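Local coordinates for pesticidal crystal protein Cry2Aa (Bacillus thuringiensis serovar kurstaki, PDB 1I5P) that kills dipteran and lepidopteran larvae by binding to their midgut epithelial cells and promoting colloid-osmotic lysis, at residues N221-T226 with L250-Y255; Q228-G233 with L242-Y247; Y306-I311 with T371-S376; N341-V346 with Y475-N480; V603-N608 with M620-V625. One frame throughout, in Å; residues are numbered along the deposited sequence.

Interaction 1 of 5, residues N221-T226 with L250-Y255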
# COMPACT_ATOMS: atom_id res chain seq x y z
N ASN A 221 -2.31 9.02 -14.82
CA ASN A 221 -3.14 10.20 -14.56
C ASN A 221 -4.63 9.88 -14.69
O ASN A 221 -5.43 10.34 -13.88
CB ASN A 221 -2.75 11.34 -15.50
CG ASN A 221 -1.39 11.94 -15.17
OD1 ASN A 221 -0.86 11.77 -14.07
ND2 ASN A 221 -0.82 12.67 -16.13
N TYR A 222 -4.99 9.10 -15.70
CA TYR A 222 -6.40 8.75 -15.90
C TYR A 222 -6.95 8.02 -14.68
O TYR A 222 -8.06 8.30 -14.23
CB TYR A 222 -6.57 7.86 -17.13
CG TYR A 222 -7.99 7.33 -17.27
CD1 TYR A 222 -9.03 8.15 -17.70
CD2 TYR A 222 -8.29 6.01 -16.92
CE1 TYR A 222 -10.35 7.67 -17.77
CE2 TYR A 222 -9.59 5.53 -16.98
CZ TYR A 222 -10.61 6.35 -17.40
OH TYR A 222 -11.90 5.85 -17.45
N CYS A 223 -6.18 7.07 -14.14
CA CYS A 223 -6.61 6.31 -12.97
C CYS A 223 -6.73 7.22 -11.75
O CYS A 223 -7.73 7.17 -11.02
CB CYS A 223 -5.62 5.18 -12.66
SG CYS A 223 -5.65 3.83 -13.84
N ILE A 224 -5.71 8.03 -11.52
CA ILE A 224 -5.71 8.95 -10.39
C ILE A 224 -6.87 9.93 -10.47
O ILE A 224 -7.59 10.12 -9.49
CB ILE A 224 -4.37 9.72 -10.33
CG1 ILE A 224 -3.23 8.73 -10.07
CG2 ILE A 224 -4.43 10.80 -9.24
CD1 ILE A 224 -1.85 9.31 -10.29
N ASN A 225 -7.05 10.55 -11.63
CA ASN A 225 -8.13 11.51 -11.80
C ASN A 225 -9.51 10.87 -11.61
O ASN A 225 -10.38 11.44 -10.96
CB ASN A 225 -8.05 12.18 -13.17
CG ASN A 225 -6.80 13.04 -13.33
OD1 ASN A 225 -6.19 13.46 -12.35
ND2 ASN A 225 -6.43 13.32 -14.58
N THR A 226 -9.71 9.68 -12.18
CA THR A 226 -11.00 9.01 -12.06
C THR A 226 -11.33 8.74 -10.59
O THR A 226 -12.45 8.99 -10.13
CB THR A 226 -11.01 7.67 -12.83
OG1 THR A 226 -10.77 7.92 -14.22
CG2 THR A 226 -12.36 6.96 -12.68
N LEU A 250 -6.31 -1.95 -4.23
CA LEU A 250 -5.97 -3.32 -4.59
C LEU A 250 -6.25 -3.63 -6.06
O LEU A 250 -5.51 -4.37 -6.70
CB LEU A 250 -6.74 -4.31 -3.71
CG LEU A 250 -6.24 -4.47 -2.28
CD1 LEU A 250 -7.19 -5.36 -1.50
CD2 LEU A 250 -4.84 -5.07 -2.30
N ASN A 251 -7.33 -3.03 -6.58
CA ASN A 251 -7.76 -3.23 -7.96
C ASN A 251 -7.12 -2.29 -8.96
O ASN A 251 -7.06 -2.59 -10.15
CB ASN A 251 -9.27 -3.05 -8.07
CG ASN A 251 -10.03 -4.32 -7.81
OD1 ASN A 251 -10.15 -5.17 -8.69
ND2 ASN A 251 -10.55 -4.47 -6.59
N VAL A 252 -6.65 -1.14 -8.48
CA VAL A 252 -6.08 -0.15 -9.37
C VAL A 252 -4.74 0.48 -9.03
O VAL A 252 -3.82 0.45 -9.84
CB VAL A 252 -7.10 1.01 -9.57
CG1 VAL A 252 -6.51 2.07 -10.50
CG2 VAL A 252 -8.41 0.47 -10.13
N PHE A 253 -4.60 1.05 -7.84
CA PHE A 253 -3.36 1.74 -7.53
C PHE A 253 -2.11 0.95 -7.22
O PHE A 253 -1.00 1.51 -7.26
CB PHE A 253 -3.65 2.81 -6.48
CG PHE A 253 -4.64 3.82 -6.97
CD1 PHE A 253 -5.97 3.76 -6.56
CD2 PHE A 253 -4.28 4.74 -7.95
CE1 PHE A 253 -6.93 4.59 -7.14
CE2 PHE A 253 -5.23 5.57 -8.54
CZ PHE A 253 -6.56 5.49 -8.13
N GLU A 254 -2.25 -0.33 -6.91
CA GLU A 254 -1.07 -1.16 -6.69
C GLU A 254 -0.38 -1.19 -8.04
O GLU A 254 0.84 -1.19 -8.14
CB GLU A 254 -1.48 -2.57 -6.28
CG GLU A 254 -1.46 -2.79 -4.79
CD GLU A 254 -0.07 -2.65 -4.20
OE1 GLU A 254 0.07 -1.94 -3.18
OE2 GLU A 254 0.88 -3.24 -4.76
N TYR A 255 -1.19 -1.20 -9.10
CA TYR A 255 -0.68 -1.23 -10.46
C TYR A 255 -0.11 0.12 -10.86
O TYR A 255 0.97 0.21 -11.43
CB TYR A 255 -1.79 -1.64 -11.43
CG TYR A 255 -2.41 -2.96 -11.06
CD1 TYR A 255 -3.77 -3.07 -10.78
CD2 TYR A 255 -1.63 -4.11 -10.97
CE1 TYR A 255 -4.34 -4.30 -10.41
CE2 TYR A 255 -2.18 -5.34 -10.61
CZ TYR A 255 -3.53 -5.43 -10.33
OH TYR A 255 -4.05 -6.65 -9.98
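Phe253 reaches from helix 238-259 to the backbone of helix 202-232, and its outer ring atoms make most of the contact with Cys223 and Ile224. At CB the side chain sets out along the flank of its own helix. CG lies anti to the carbonyl carbon (chi1 -60°), and this torsion swings the far end of the ring across the gap. CE2 arrives 3.9 Å from Ile224 CA and 4.0 Å from Ile224 CG1, with Cys223 CB a little farther off at 4.2 Å. At the tip, CZ stands 3.5 Å from Cys223 O. Cys223 O and Ile224 CA both lie at the ring edge, near its plane, so the phenyl meets the neighbouring backbone edge-on. These two helices belong to the helical bundle of the N-terminal domain, the pore-forming domain of three-domain Cry toxins; their local axes approach to 10.4 Å with N-to-C directions 136° apart, a strongly splayed antiparallel pair. Beside the ring, Val252 CG1 sits over the centre of one face of Phe253, and the same methyl is 3.9 Å from Cys223 SG, so the thiol packs against an apolar carbon. The CA atoms of Cys223 and Val252, 7.4 Å apart, are the nearest pair across the two segments. Phe253 also meets Tyr227 edge-to-face and touches the Phe516 ring, which packs on Ile224 as well.

Interaction 2 of 5, residues Q228-G233 with L242-Y247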
# COMPACT_ATOMS: atom_id res chain seq x y z
N GLN A 228 -9.94 10.20 -7.83
CA GLN A 228 -10.06 11.44 -7.06
C GLN A 228 -11.41 12.10 -7.23
O GLN A 228 -11.98 12.60 -6.26
CB GLN A 228 -8.96 12.44 -7.44
CG GLN A 228 -7.62 12.16 -6.77
CD GLN A 228 -6.68 13.36 -6.81
OE1 GLN A 228 -6.21 13.76 -7.88
NE2 GLN A 228 -6.40 13.93 -5.65
N THR A 229 -11.93 12.10 -8.45
CA THR A 229 -13.24 12.70 -8.70
C THR A 229 -14.31 11.99 -7.88
O THR A 229 -15.17 12.62 -7.26
CB THR A 229 -13.61 12.62 -10.20
OG1 THR A 229 -12.70 13.42 -10.96
CG2 THR A 229 -15.03 13.11 -10.43
N ALA A 230 -14.25 10.66 -7.86
CA ALA A 230 -15.22 9.86 -7.12
C ALA A 230 -15.06 10.02 -5.62
O ALA A 230 -16.05 10.11 -4.89
CB ALA A 230 -15.08 8.39 -7.50
N PHE A 231 -13.81 10.04 -5.17
CA PHE A 231 -13.53 10.19 -3.75
C PHE A 231 -14.07 11.51 -3.21
O PHE A 231 -14.53 11.58 -2.07
CB PHE A 231 -12.02 10.09 -3.50
CG PHE A 231 -11.66 9.82 -2.06
CD1 PHE A 231 -11.65 8.51 -1.57
CD2 PHE A 231 -11.36 10.86 -1.19
CE1 PHE A 231 -11.35 8.26 -0.23
CE2 PHE A 231 -11.07 10.62 0.14
CZ PHE A 231 -11.07 9.31 0.63
N ARG A 232 -14.01 12.57 -4.03
CA ARG A 232 -14.51 13.87 -3.60
C ARG A 232 -16.02 13.88 -3.39
O ARG A 232 -16.55 14.75 -2.69
CB ARG A 232 -14.15 14.96 -4.61
CG ARG A 232 -12.68 15.37 -4.65
CD ARG A 232 -12.52 16.62 -5.53
NE ARG A 232 -12.93 17.86 -4.85
CZ ARG A 232 -13.21 18.99 -5.49
NH1 ARG A 232 -13.14 19.05 -6.82
NH2 ARG A 232 -13.55 20.08 -4.81
N GLY A 233 -16.72 12.93 -4.00
CA GLY A 233 -18.16 12.85 -3.85
C GLY A 233 -18.59 11.96 -2.70
O GLY A 233 -19.79 11.73 -2.49
N LEU A 242 -12.90 3.78 4.07
CA LEU A 242 -11.67 3.00 4.00
C LEU A 242 -11.77 1.83 3.02
O LEU A 242 -10.81 1.55 2.28
CB LEU A 242 -11.29 2.48 5.40
CG LEU A 242 -11.05 3.58 6.44
CD1 LEU A 242 -10.53 2.96 7.74
CD2 LEU A 242 -10.04 4.59 5.88
N GLU A 243 -12.91 1.15 2.99
CA GLU A 243 -13.08 0.02 2.08
C GLU A 243 -13.11 0.49 0.63
O GLU A 243 -12.64 -0.22 -0.27
CB GLU A 243 -14.36 -0.74 2.39
CG GLU A 243 -14.39 -1.40 3.75
CD GLU A 243 -15.05 -2.77 3.72
OE1 GLU A 243 -16.07 -2.92 3.02
OE2 GLU A 243 -14.54 -3.69 4.39
N PHE A 244 -13.69 1.66 0.39
CA PHE A 244 -13.74 2.19 -0.95
C PHE A 244 -12.30 2.36 -1.42
O PHE A 244 -11.96 2.02 -2.55
CB PHE A 244 -14.45 3.54 -0.98
CG PHE A 244 -14.47 4.19 -2.35
CD1 PHE A 244 -15.35 3.73 -3.33
CD2 PHE A 244 -13.61 5.23 -2.66
CE1 PHE A 244 -15.37 4.31 -4.60
CE2 PHE A 244 -13.62 5.82 -3.92
CZ PHE A 244 -14.50 5.36 -4.90
N ARG A 245 -11.45 2.90 -0.54
CA ARG A 245 -10.05 3.12 -0.86
C ARG A 245 -9.32 1.80 -1.05
O ARG A 245 -8.57 1.62 -2.02
CB ARG A 245 -9.36 3.92 0.25
CG ARG A 245 -7.84 4.05 0.07
CD ARG A 245 -7.22 4.89 1.17
NE ARG A 245 -5.77 4.95 1.04
CZ ARG A 245 -4.95 3.92 1.25
NH1 ARG A 245 -5.44 2.74 1.60
NH2 ARG A 245 -3.64 4.07 1.10
N THR A 246 -9.53 0.88 -0.12
CA THR A 246 -8.89 -0.43 -0.19
C THR A 246 -9.23 -1.13 -1.49
O THR A 246 -8.35 -1.63 -2.18
CB THR A 246 -9.33 -1.32 0.98
OG1 THR A 246 -8.74 -0.82 2.19
CG2 THR A 246 -8.91 -2.76 0.76
N TYR A 247 -10.52 -1.14 -1.83
CA TYR A 247 -10.98 -1.78 -3.05
C TYR A 247 -10.23 -1.23 -4.26
O TYR A 247 -9.70 -1.99 -5.07
CB TYR A 247 -12.49 -1.58 -3.23
CG TYR A 247 -13.06 -2.48 -4.30
CD1 TYR A 247 -13.66 -3.70 -3.98
CD2 TYR A 247 -12.93 -2.14 -5.65
CE1 TYR A 247 -14.12 -4.56 -4.98
CE2 TYR A 247 -13.38 -3.00 -6.65
CZ TYR A 247 -13.97 -4.21 -6.31
OH TYR A 247 -14.38 -5.07 -7.31
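Ala230 and Phe231, near the end of helix 202-232, both meet Phe244 of helix 238-259. The two helices follow each other in the chain as the last two of the N-terminal bundle and form a helical hairpin, with only a short connection containing strand 235-237 between them. Taken in order along 228-233, Ala230 comes first: its CB points at the partner helix and lies 4.0 Å from Phe244 CZ, approaching that ring obliquely. Phe231 follows. Its CG is anti to the backbone N (chi1 -163°), which carries the ring from the flank of the helix across the gap. Phe244 has the corresponding torsion (chi1 177°), but its CB already points across.

The nearest CA atoms, those of Phe231 and Arg245, remain 8.4 Å apart, and the contacts between the two segments run through side chains. Outside the pair, Leu171 of helix 170-193 touches both Ala230 and Phe244, while Trp293 meets the Phe231 ring and touches Arg245. The phenyl groups themselves meet at their edges: Phe231 CD1 is 4.0 Å from Phe244 CD2 and 4.1 Å from Phe244 CE2.

Interaction 3 of 5, residues Y306-I311 with T371-S376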
# COMPACT_ATOMS: atom_id res chain seq x y z
N TYR A 306 7.98 3.63 13.54
CA TYR A 306 8.33 2.84 14.72
C TYR A 306 7.83 1.41 14.58
O TYR A 306 7.03 1.10 13.69
CB TYR A 306 7.76 3.48 15.98
CG TYR A 306 8.53 4.69 16.44
CD1 TYR A 306 8.27 5.95 15.91
CD2 TYR A 306 9.56 4.57 17.37
CE1 TYR A 306 9.03 7.06 16.27
CE2 TYR A 306 10.33 5.67 17.74
CZ TYR A 306 10.06 6.91 17.19
OH TYR A 306 10.84 7.98 17.56
N ILE A 307 8.30 0.54 15.47
CA ILE A 307 7.89 -0.86 15.45
C ILE A 307 6.77 -1.11 16.44
O ILE A 307 6.96 -1.04 17.66
CB ILE A 307 9.09 -1.78 15.74
CG1 ILE A 307 10.13 -1.62 14.62
CG2 ILE A 307 8.64 -3.23 15.86
CD1 ILE A 307 11.39 -2.44 14.80
N LEU A 308 5.58 -1.38 15.90
CA LEU A 308 4.37 -1.63 16.68
C LEU A 308 4.55 -2.74 17.70
O LEU A 308 4.93 -3.86 17.35
CB LEU A 308 3.21 -1.97 15.74
CG LEU A 308 1.84 -2.26 16.35
CD1 LEU A 308 1.33 -1.02 17.07
CD2 LEU A 308 0.86 -2.68 15.25
N SER A 309 4.25 -2.43 18.95
CA SER A 309 4.39 -3.40 20.03
C SER A 309 3.02 -3.89 20.51
O SER A 309 2.82 -5.08 20.71
CB SER A 309 5.13 -2.76 21.21
OG SER A 309 5.24 -3.68 22.28
N GLY A 310 2.09 -2.95 20.68
CA GLY A 310 0.77 -3.31 21.14
C GLY A 310 -0.08 -2.11 21.49
O GLY A 310 0.15 -1.00 21.01
N ILE A 311 -1.08 -2.32 22.35
CA ILE A 311 -1.94 -1.22 22.77
C ILE A 311 -2.32 -1.39 24.23
O ILE A 311 -2.18 -2.47 24.80
CB ILE A 311 -3.28 -1.19 21.97
CG1 ILE A 311 -4.10 -2.44 22.29
CG2 ILE A 311 -3.00 -1.10 20.47
CD1 ILE A 311 -5.54 -2.37 21.84
N THR A 371 6.87 -11.99 15.77
CA THR A 371 5.47 -12.39 15.63
C THR A 371 4.58 -11.16 15.57
O THR A 371 3.84 -10.85 16.50
CB THR A 371 5.00 -13.28 16.81
OG1 THR A 371 5.01 -12.52 18.02
CG2 THR A 371 5.91 -14.49 16.97
N PRO A 372 4.66 -10.43 14.45
CA PRO A 372 3.85 -9.22 14.28
C PRO A 372 2.36 -9.52 14.17
O PRO A 372 1.95 -10.66 13.92
CB PRO A 372 4.39 -8.64 12.98
CG PRO A 372 4.70 -9.88 12.19
CD PRO A 372 5.44 -10.71 13.23
N PHE A 373 1.55 -8.49 14.36
CA PHE A 373 0.10 -8.61 14.24
C PHE A 373 -0.20 -8.70 12.75
O PHE A 373 0.49 -8.05 11.95
CB PHE A 373 -0.58 -7.38 14.83
CG PHE A 373 -0.56 -7.32 16.33
CD1 PHE A 373 0.13 -6.30 16.98
CD2 PHE A 373 -1.24 -8.26 17.09
CE1 PHE A 373 0.14 -6.22 18.37
CE2 PHE A 373 -1.25 -8.19 18.48
CZ PHE A 373 -0.56 -7.17 19.12
N VAL A 374 -1.20 -9.49 12.37
CA VAL A 374 -1.58 -9.61 10.96
C VAL A 374 -3.09 -9.56 10.75
O VAL A 374 -3.56 -9.22 9.66
CB VAL A 374 -1.02 -10.92 10.32
CG1 VAL A 374 0.50 -10.84 10.21
CG2 VAL A 374 -1.42 -12.14 11.14
N ARG A 375 -3.85 -9.87 11.80
CA ARG A 375 -5.30 -9.89 11.68
C ARG A 375 -5.98 -9.14 12.83
O ARG A 375 -5.54 -9.22 13.98
CB ARG A 375 -5.76 -11.35 11.66
CG ARG A 375 -7.22 -11.58 11.34
CD ARG A 375 -7.53 -13.07 11.35
NE ARG A 375 -6.89 -13.82 10.27
CZ ARG A 375 -7.44 -14.05 9.08
NH1 ARG A 375 -8.66 -13.59 8.82
NH2 ARG A 375 -6.80 -14.78 8.17
N SER A 376 -7.04 -8.40 12.51
CA SER A 376 -7.78 -7.65 13.52
C SER A 376 -9.30 -7.82 13.41
O SER A 376 -9.82 -8.13 12.34
CB SER A 376 -7.45 -6.16 13.42
OG SER A 376 -7.92 -5.63 12.19
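The apolar part of this contact is Leu308 against Phe373: Leu308 CD2 stands 4.1 Å from Phe373 CD1, and the two side chains cross at about a right angle. Leu308 CG is anti to its backbone N (chi1 -179°), a torsion that helps carry the CD2 branch to the ring. The remaining touches are between ring and backbone. Phe373 CE1 comes within 3.7 Å of Ser309 O and 4.1 Å of Gly310 CA, the latter at the ring edge, near its plane. Strands 308-321 and 373-377 belong to different sheets of the middle domain, the beta prism of the Cry fold, and their local axes stay 10.1 Å apart at 35°. The ring therefore spans an interface between sheets. Backbone irregularities flank it: Ser309 and Gly310 form a classic beta bulge opposite Asn341, and Val374 and Arg375 form another opposite Gln399. Outside the contact, Ser309 OG is hydrogen-bonded to Ser7 OG, and Arg375, farther along its strand, makes a salt bridge with Asp45.

Interaction 4 of 5, residues N341-V346 with Y475-N480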
# COMPACT_ATOMS: atom_id res chain seq x y z
N ASN A 341 1.19 1.38 21.45
CA ASN A 341 2.56 1.38 21.96
C ASN A 341 3.57 0.86 20.94
O ASN A 341 3.25 0.01 20.11
CB ASN A 341 2.63 0.54 23.23
CG ASN A 341 1.61 0.97 24.27
OD1 ASN A 341 1.51 2.15 24.60
ND2 ASN A 341 0.85 0.01 24.79
N TYR A 342 4.79 1.38 21.02
CA TYR A 342 5.85 1.00 20.09
C TYR A 342 7.20 0.80 20.80
O TYR A 342 7.38 1.18 21.96
CB TYR A 342 6.03 2.08 19.02
CG TYR A 342 4.75 2.53 18.33
CD1 TYR A 342 3.88 3.42 18.95
CD2 TYR A 342 4.43 2.07 17.05
CE1 TYR A 342 2.71 3.84 18.32
CE2 TYR A 342 3.26 2.48 16.41
CZ TYR A 342 2.40 3.36 17.06
OH TYR A 342 1.23 3.76 16.44
N SER A 343 8.13 0.20 20.07
CA SER A 343 9.47 -0.05 20.57
C SER A 343 10.11 1.30 20.87
O SER A 343 9.78 2.30 20.23
CB SER A 343 10.31 -0.77 19.53
OG SER A 343 9.77 -2.04 19.21
N GLY A 344 11.01 1.33 21.85
CA GLY A 344 11.67 2.57 22.21
C GLY A 344 10.87 3.33 23.24
O GLY A 344 11.22 4.46 23.61
N GLY A 345 9.78 2.73 23.70
CA GLY A 345 8.94 3.36 24.69
C GLY A 345 8.01 4.42 24.13
O GLY A 345 7.38 5.16 24.88
N VAL A 346 7.93 4.49 22.81
CA VAL A 346 7.07 5.47 22.16
C VAL A 346 5.59 5.06 22.14
O VAL A 346 5.27 3.87 22.13
CB VAL A 346 7.56 5.72 20.70
CG1 VAL A 346 6.56 6.56 19.93
CG2 VAL A 346 8.92 6.42 20.73
N TYR A 475 15.33 -5.25 9.62
CA TYR A 475 16.40 -5.96 10.28
C TYR A 475 16.16 -6.04 11.78
O TYR A 475 16.22 -7.11 12.38
CB TYR A 475 17.74 -5.26 10.02
CG TYR A 475 18.88 -5.89 10.77
CD1 TYR A 475 19.20 -7.24 10.59
CD2 TYR A 475 19.63 -5.16 11.69
CE1 TYR A 475 20.24 -7.84 11.29
CE2 TYR A 475 20.67 -5.74 12.40
CZ TYR A 475 20.97 -7.08 12.20
OH TYR A 475 22.00 -7.67 12.90
N ALA A 476 15.88 -4.89 12.38
CA ALA A 476 15.63 -4.81 13.82
C ALA A 476 15.22 -3.39 14.17
O ALA A 476 15.16 -2.52 13.31
CB ALA A 476 16.89 -5.20 14.59
N ALA A 477 14.94 -3.17 15.45
CA ALA A 477 14.58 -1.85 15.91
C ALA A 477 15.88 -1.14 16.20
O ALA A 477 16.80 -1.73 16.78
CB ALA A 477 13.74 -1.93 17.16
N ASN A 478 15.96 0.12 15.80
CA ASN A 478 17.15 0.91 16.06
C ASN A 478 17.10 1.23 17.56
O ASN A 478 16.10 0.96 18.23
CB ASN A 478 17.10 2.21 15.26
CG ASN A 478 18.47 2.73 14.93
OD1 ASN A 478 19.42 2.55 15.70
ND2 ASN A 478 18.59 3.40 13.79
N GLU A 479 18.16 1.81 18.09
CA GLU A 479 18.18 2.15 19.50
C GLU A 479 17.03 3.11 19.89
O GLU A 479 16.58 3.10 21.04
CB GLU A 479 19.53 2.77 19.88
CG GLU A 479 19.96 3.95 19.02
CD GLU A 479 21.40 4.38 19.29
OE1 GLU A 479 21.89 5.29 18.60
OE2 GLU A 479 22.03 3.80 20.20
N ASN A 480 16.54 3.90 18.94
CA ASN A 480 15.46 4.83 19.24
C ASN A 480 14.06 4.24 19.00
O ASN A 480 13.05 4.92 19.17
CB ASN A 480 15.64 6.13 18.43
CG ASN A 480 15.21 6.01 16.98
OD1 ASN A 480 15.17 4.91 16.42
ND2 ASN A 480 14.90 7.15 16.37
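Ser343 and Ala477 meet through their CB atoms, 4.3 Å apart, where the chain near the end of strand 474-477 meets the 343-346 region. Both CB atoms point across the gap, and this is the sole close approach between side chains. The second point of contact is backbone against backbone: Gly344 CA lies 4.1 Å from Asn480 O, and the CA atoms of these two residues are 5.3 Å apart. Gly344 has a positive phi of 88°, and its bare CA lets the Asn480 carbonyl approach on the side where a side chain would otherwise project.

One shell out, each segment is shaped from within. Tyr342 N donates to Val346 O at 2.8 Å, which closes the 342-346 segment on itself. On the other side Glu479 N donates to Asn478 OD1 at 2.8 Å, with an N-H...O angle of 141°, which ties the Asn478 amide to the chain beside it. Asn480 CB points away from the contact; its OD1 is hydrogen-bonded to Thr482 OG1 and its ND2 to Thr502 O. Farther out, Ser343 pairs through its backbone with Ile307, in the beta prism of the middle domain, while Tyr475 and Ala476 pair with Ile484 in a sheet that also includes strands of the C-terminal beta sandwich.

With no polar bond between the two segments, their mutual position probably depends largely on the sheets and hydrogen bonds that hold each one separately.

Interaction 5 of 5, residues V603-N608 with M620-V625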
# COMPACT_ATOMS: atom_id res chain seq x y z
N VAL A 603 24.06 1.30 8.00
CA VAL A 603 24.41 2.50 7.26
C VAL A 603 23.36 3.59 7.41
O VAL A 603 22.17 3.33 7.30
CB VAL A 603 24.57 2.18 5.77
CG1 VAL A 603 25.06 3.39 5.02
CG2 VAL A 603 25.51 1.00 5.60
N THR A 604 23.81 4.82 7.67
CA THR A 604 22.88 5.93 7.81
C THR A 604 22.83 6.72 6.51
O THR A 604 23.86 6.95 5.87
CB THR A 604 23.28 6.89 8.96
OG1 THR A 604 24.54 7.49 8.66
CG2 THR A 604 23.37 6.14 10.28
N LEU A 605 21.63 7.13 6.13
CA LEU A 605 21.43 7.91 4.92
C LEU A 605 20.75 9.20 5.33
O LEU A 605 19.59 9.18 5.75
CB LEU A 605 20.53 7.16 3.93
CG LEU A 605 19.94 7.99 2.78
CD1 LEU A 605 21.05 8.49 1.87
CD2 LEU A 605 18.95 7.13 1.99
N ASP A 606 21.46 10.32 5.24
CA ASP A 606 20.88 11.60 5.61
C ASP A 606 20.48 12.39 4.38
O ASP A 606 21.29 12.63 3.49
CB ASP A 606 21.87 12.42 6.46
CG ASP A 606 22.15 11.79 7.80
OD1 ASP A 606 21.20 11.26 8.42
OD2 ASP A 606 23.32 11.82 8.24
N ILE A 607 19.21 12.76 4.33
CA ILE A 607 18.69 13.53 3.22
C ILE A 607 18.28 14.91 3.71
O ILE A 607 17.29 15.06 4.43
CB ILE A 607 17.47 12.82 2.59
CG1 ILE A 607 17.87 11.41 2.13
CG2 ILE A 607 16.94 13.62 1.41
CD1 ILE A 607 16.75 10.60 1.46
N ASN A 608 19.07 15.92 3.35
CA ASN A 608 18.80 17.29 3.75
C ASN A 608 18.25 18.09 2.59
O ASN A 608 18.80 18.08 1.49
CB ASN A 608 20.07 17.94 4.29
CG ASN A 608 19.90 19.43 4.56
OD1 ASN A 608 20.03 20.25 3.65
ND2 ASN A 608 19.59 19.78 5.80
N MET A 620 9.38 11.42 -2.13
CA MET A 620 8.46 10.33 -2.46
C MET A 620 8.97 8.89 -2.36
O MET A 620 8.23 8.02 -1.90
CB MET A 620 7.88 10.60 -3.85
CG MET A 620 7.15 11.93 -3.91
SD MET A 620 6.71 12.43 -5.56
CE MET A 620 5.32 11.32 -5.84
N ASN A 621 10.19 8.64 -2.80
CA ASN A 621 10.75 7.29 -2.70
C ASN A 621 12.27 7.32 -2.68
O ASN A 621 12.90 8.23 -3.21
CB ASN A 621 10.28 6.40 -3.86
CG ASN A 621 10.17 4.92 -3.45
OD1 ASN A 621 10.75 4.49 -2.45
ND2 ASN A 621 9.42 4.15 -4.24
N ILE A 622 12.83 6.30 -2.05
CA ILE A 622 14.27 6.15 -1.93
C ILE A 622 14.56 4.81 -2.58
O ILE A 622 14.11 3.77 -2.09
CB ILE A 622 14.71 6.13 -0.45
CG1 ILE A 622 14.30 7.44 0.23
CG2 ILE A 622 16.22 5.93 -0.34
CD1 ILE A 622 14.35 7.39 1.76
N MET A 623 15.30 4.81 -3.67
CA MET A 623 15.59 3.55 -4.33
C MET A 623 17.04 3.32 -4.69
O MET A 623 17.69 4.18 -5.28
CB MET A 623 14.73 3.39 -5.59
CG MET A 623 14.67 4.62 -6.44
SD MET A 623 13.11 5.48 -6.24
CE MET A 623 13.03 6.29 -7.83
N PHE A 624 17.54 2.15 -4.29
CA PHE A 624 18.91 1.75 -4.57
C PHE A 624 18.83 0.79 -5.75
O PHE A 624 18.15 -0.24 -5.69
CB PHE A 624 19.52 1.05 -3.36
CG PHE A 624 19.61 1.92 -2.14
CD1 PHE A 624 18.48 2.15 -1.36
CD2 PHE A 624 20.80 2.55 -1.80
CE1 PHE A 624 18.54 2.98 -0.25
CE2 PHE A 624 20.87 3.39 -0.68
CZ PHE A 624 19.74 3.61 0.09
N VAL A 625 19.51 1.15 -6.83
CA VAL A 625 19.50 0.35 -8.04
C VAL A 625 20.91 -0.12 -8.39
O VAL A 625 21.87 0.63 -8.25
CB VAL A 625 18.91 1.19 -9.20
CG1 VAL A 625 18.80 0.35 -10.46
CG2 VAL A 625 17.55 1.75 -8.79
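Leu605 and Ile622 form the tight part of this contact: Leu605 CD2 lies 3.8 Å from Ile622 CG2, the two side chains running antiparallel alongside each other. The same Leu605 methyl lies 4.1 Å from Phe624 CZ, slanted to that ring. Alongside, Ile607 and Ile622 meet tip to tip, CD1 to CD1 at 4.0 Å; each CG1 is anti to its carbonyl carbon (chi1 -58° and -60°), extending the branch across the gap. The backbones are far looser: the local axes of the two strand segments stay 11.5 Å apart with directions 138° apart, consistent with strands in the two facing sheets of the C-terminal jelly-roll sandwich. On the outer side of strand 602-610 the character changes to polar. There the partly exposed Asp606 makes a salt bridge with Arg533, and Asn608 ND2 is hydrogen-bonded to Asn529 OD1 and Thr531 OG1. Between the two segments the packing is purely aliphatic and aromatic, which implies that the sheets are held here by close fit and burial of apolar surface, without directional bonds.

Interactions 1 and 2 hold the same two helices, 202-232 and 238-259: interaction 2 is nested within the loop closed by interaction 1, their centres 11 Å apart. Both are buried and centred on phenylalanine rings, but in interaction 1 the ring edge meets backbone as well as side chains, while in interaction 2 it meets another ring, which an alanine methyl also touches. Interaction 5, also buried, is mainly aliphatic and joins facing sheets. Interaction 3 is a buried inter-sheet contact too, whereas interaction 4 is partly buried and largely backbone against backbone. These two touch directly: Ser309 N lies 2.9 Å from Asn341 O, a probable hydrogen bond between adjacent strands. Interactions 4 and 5 reach a common sheet.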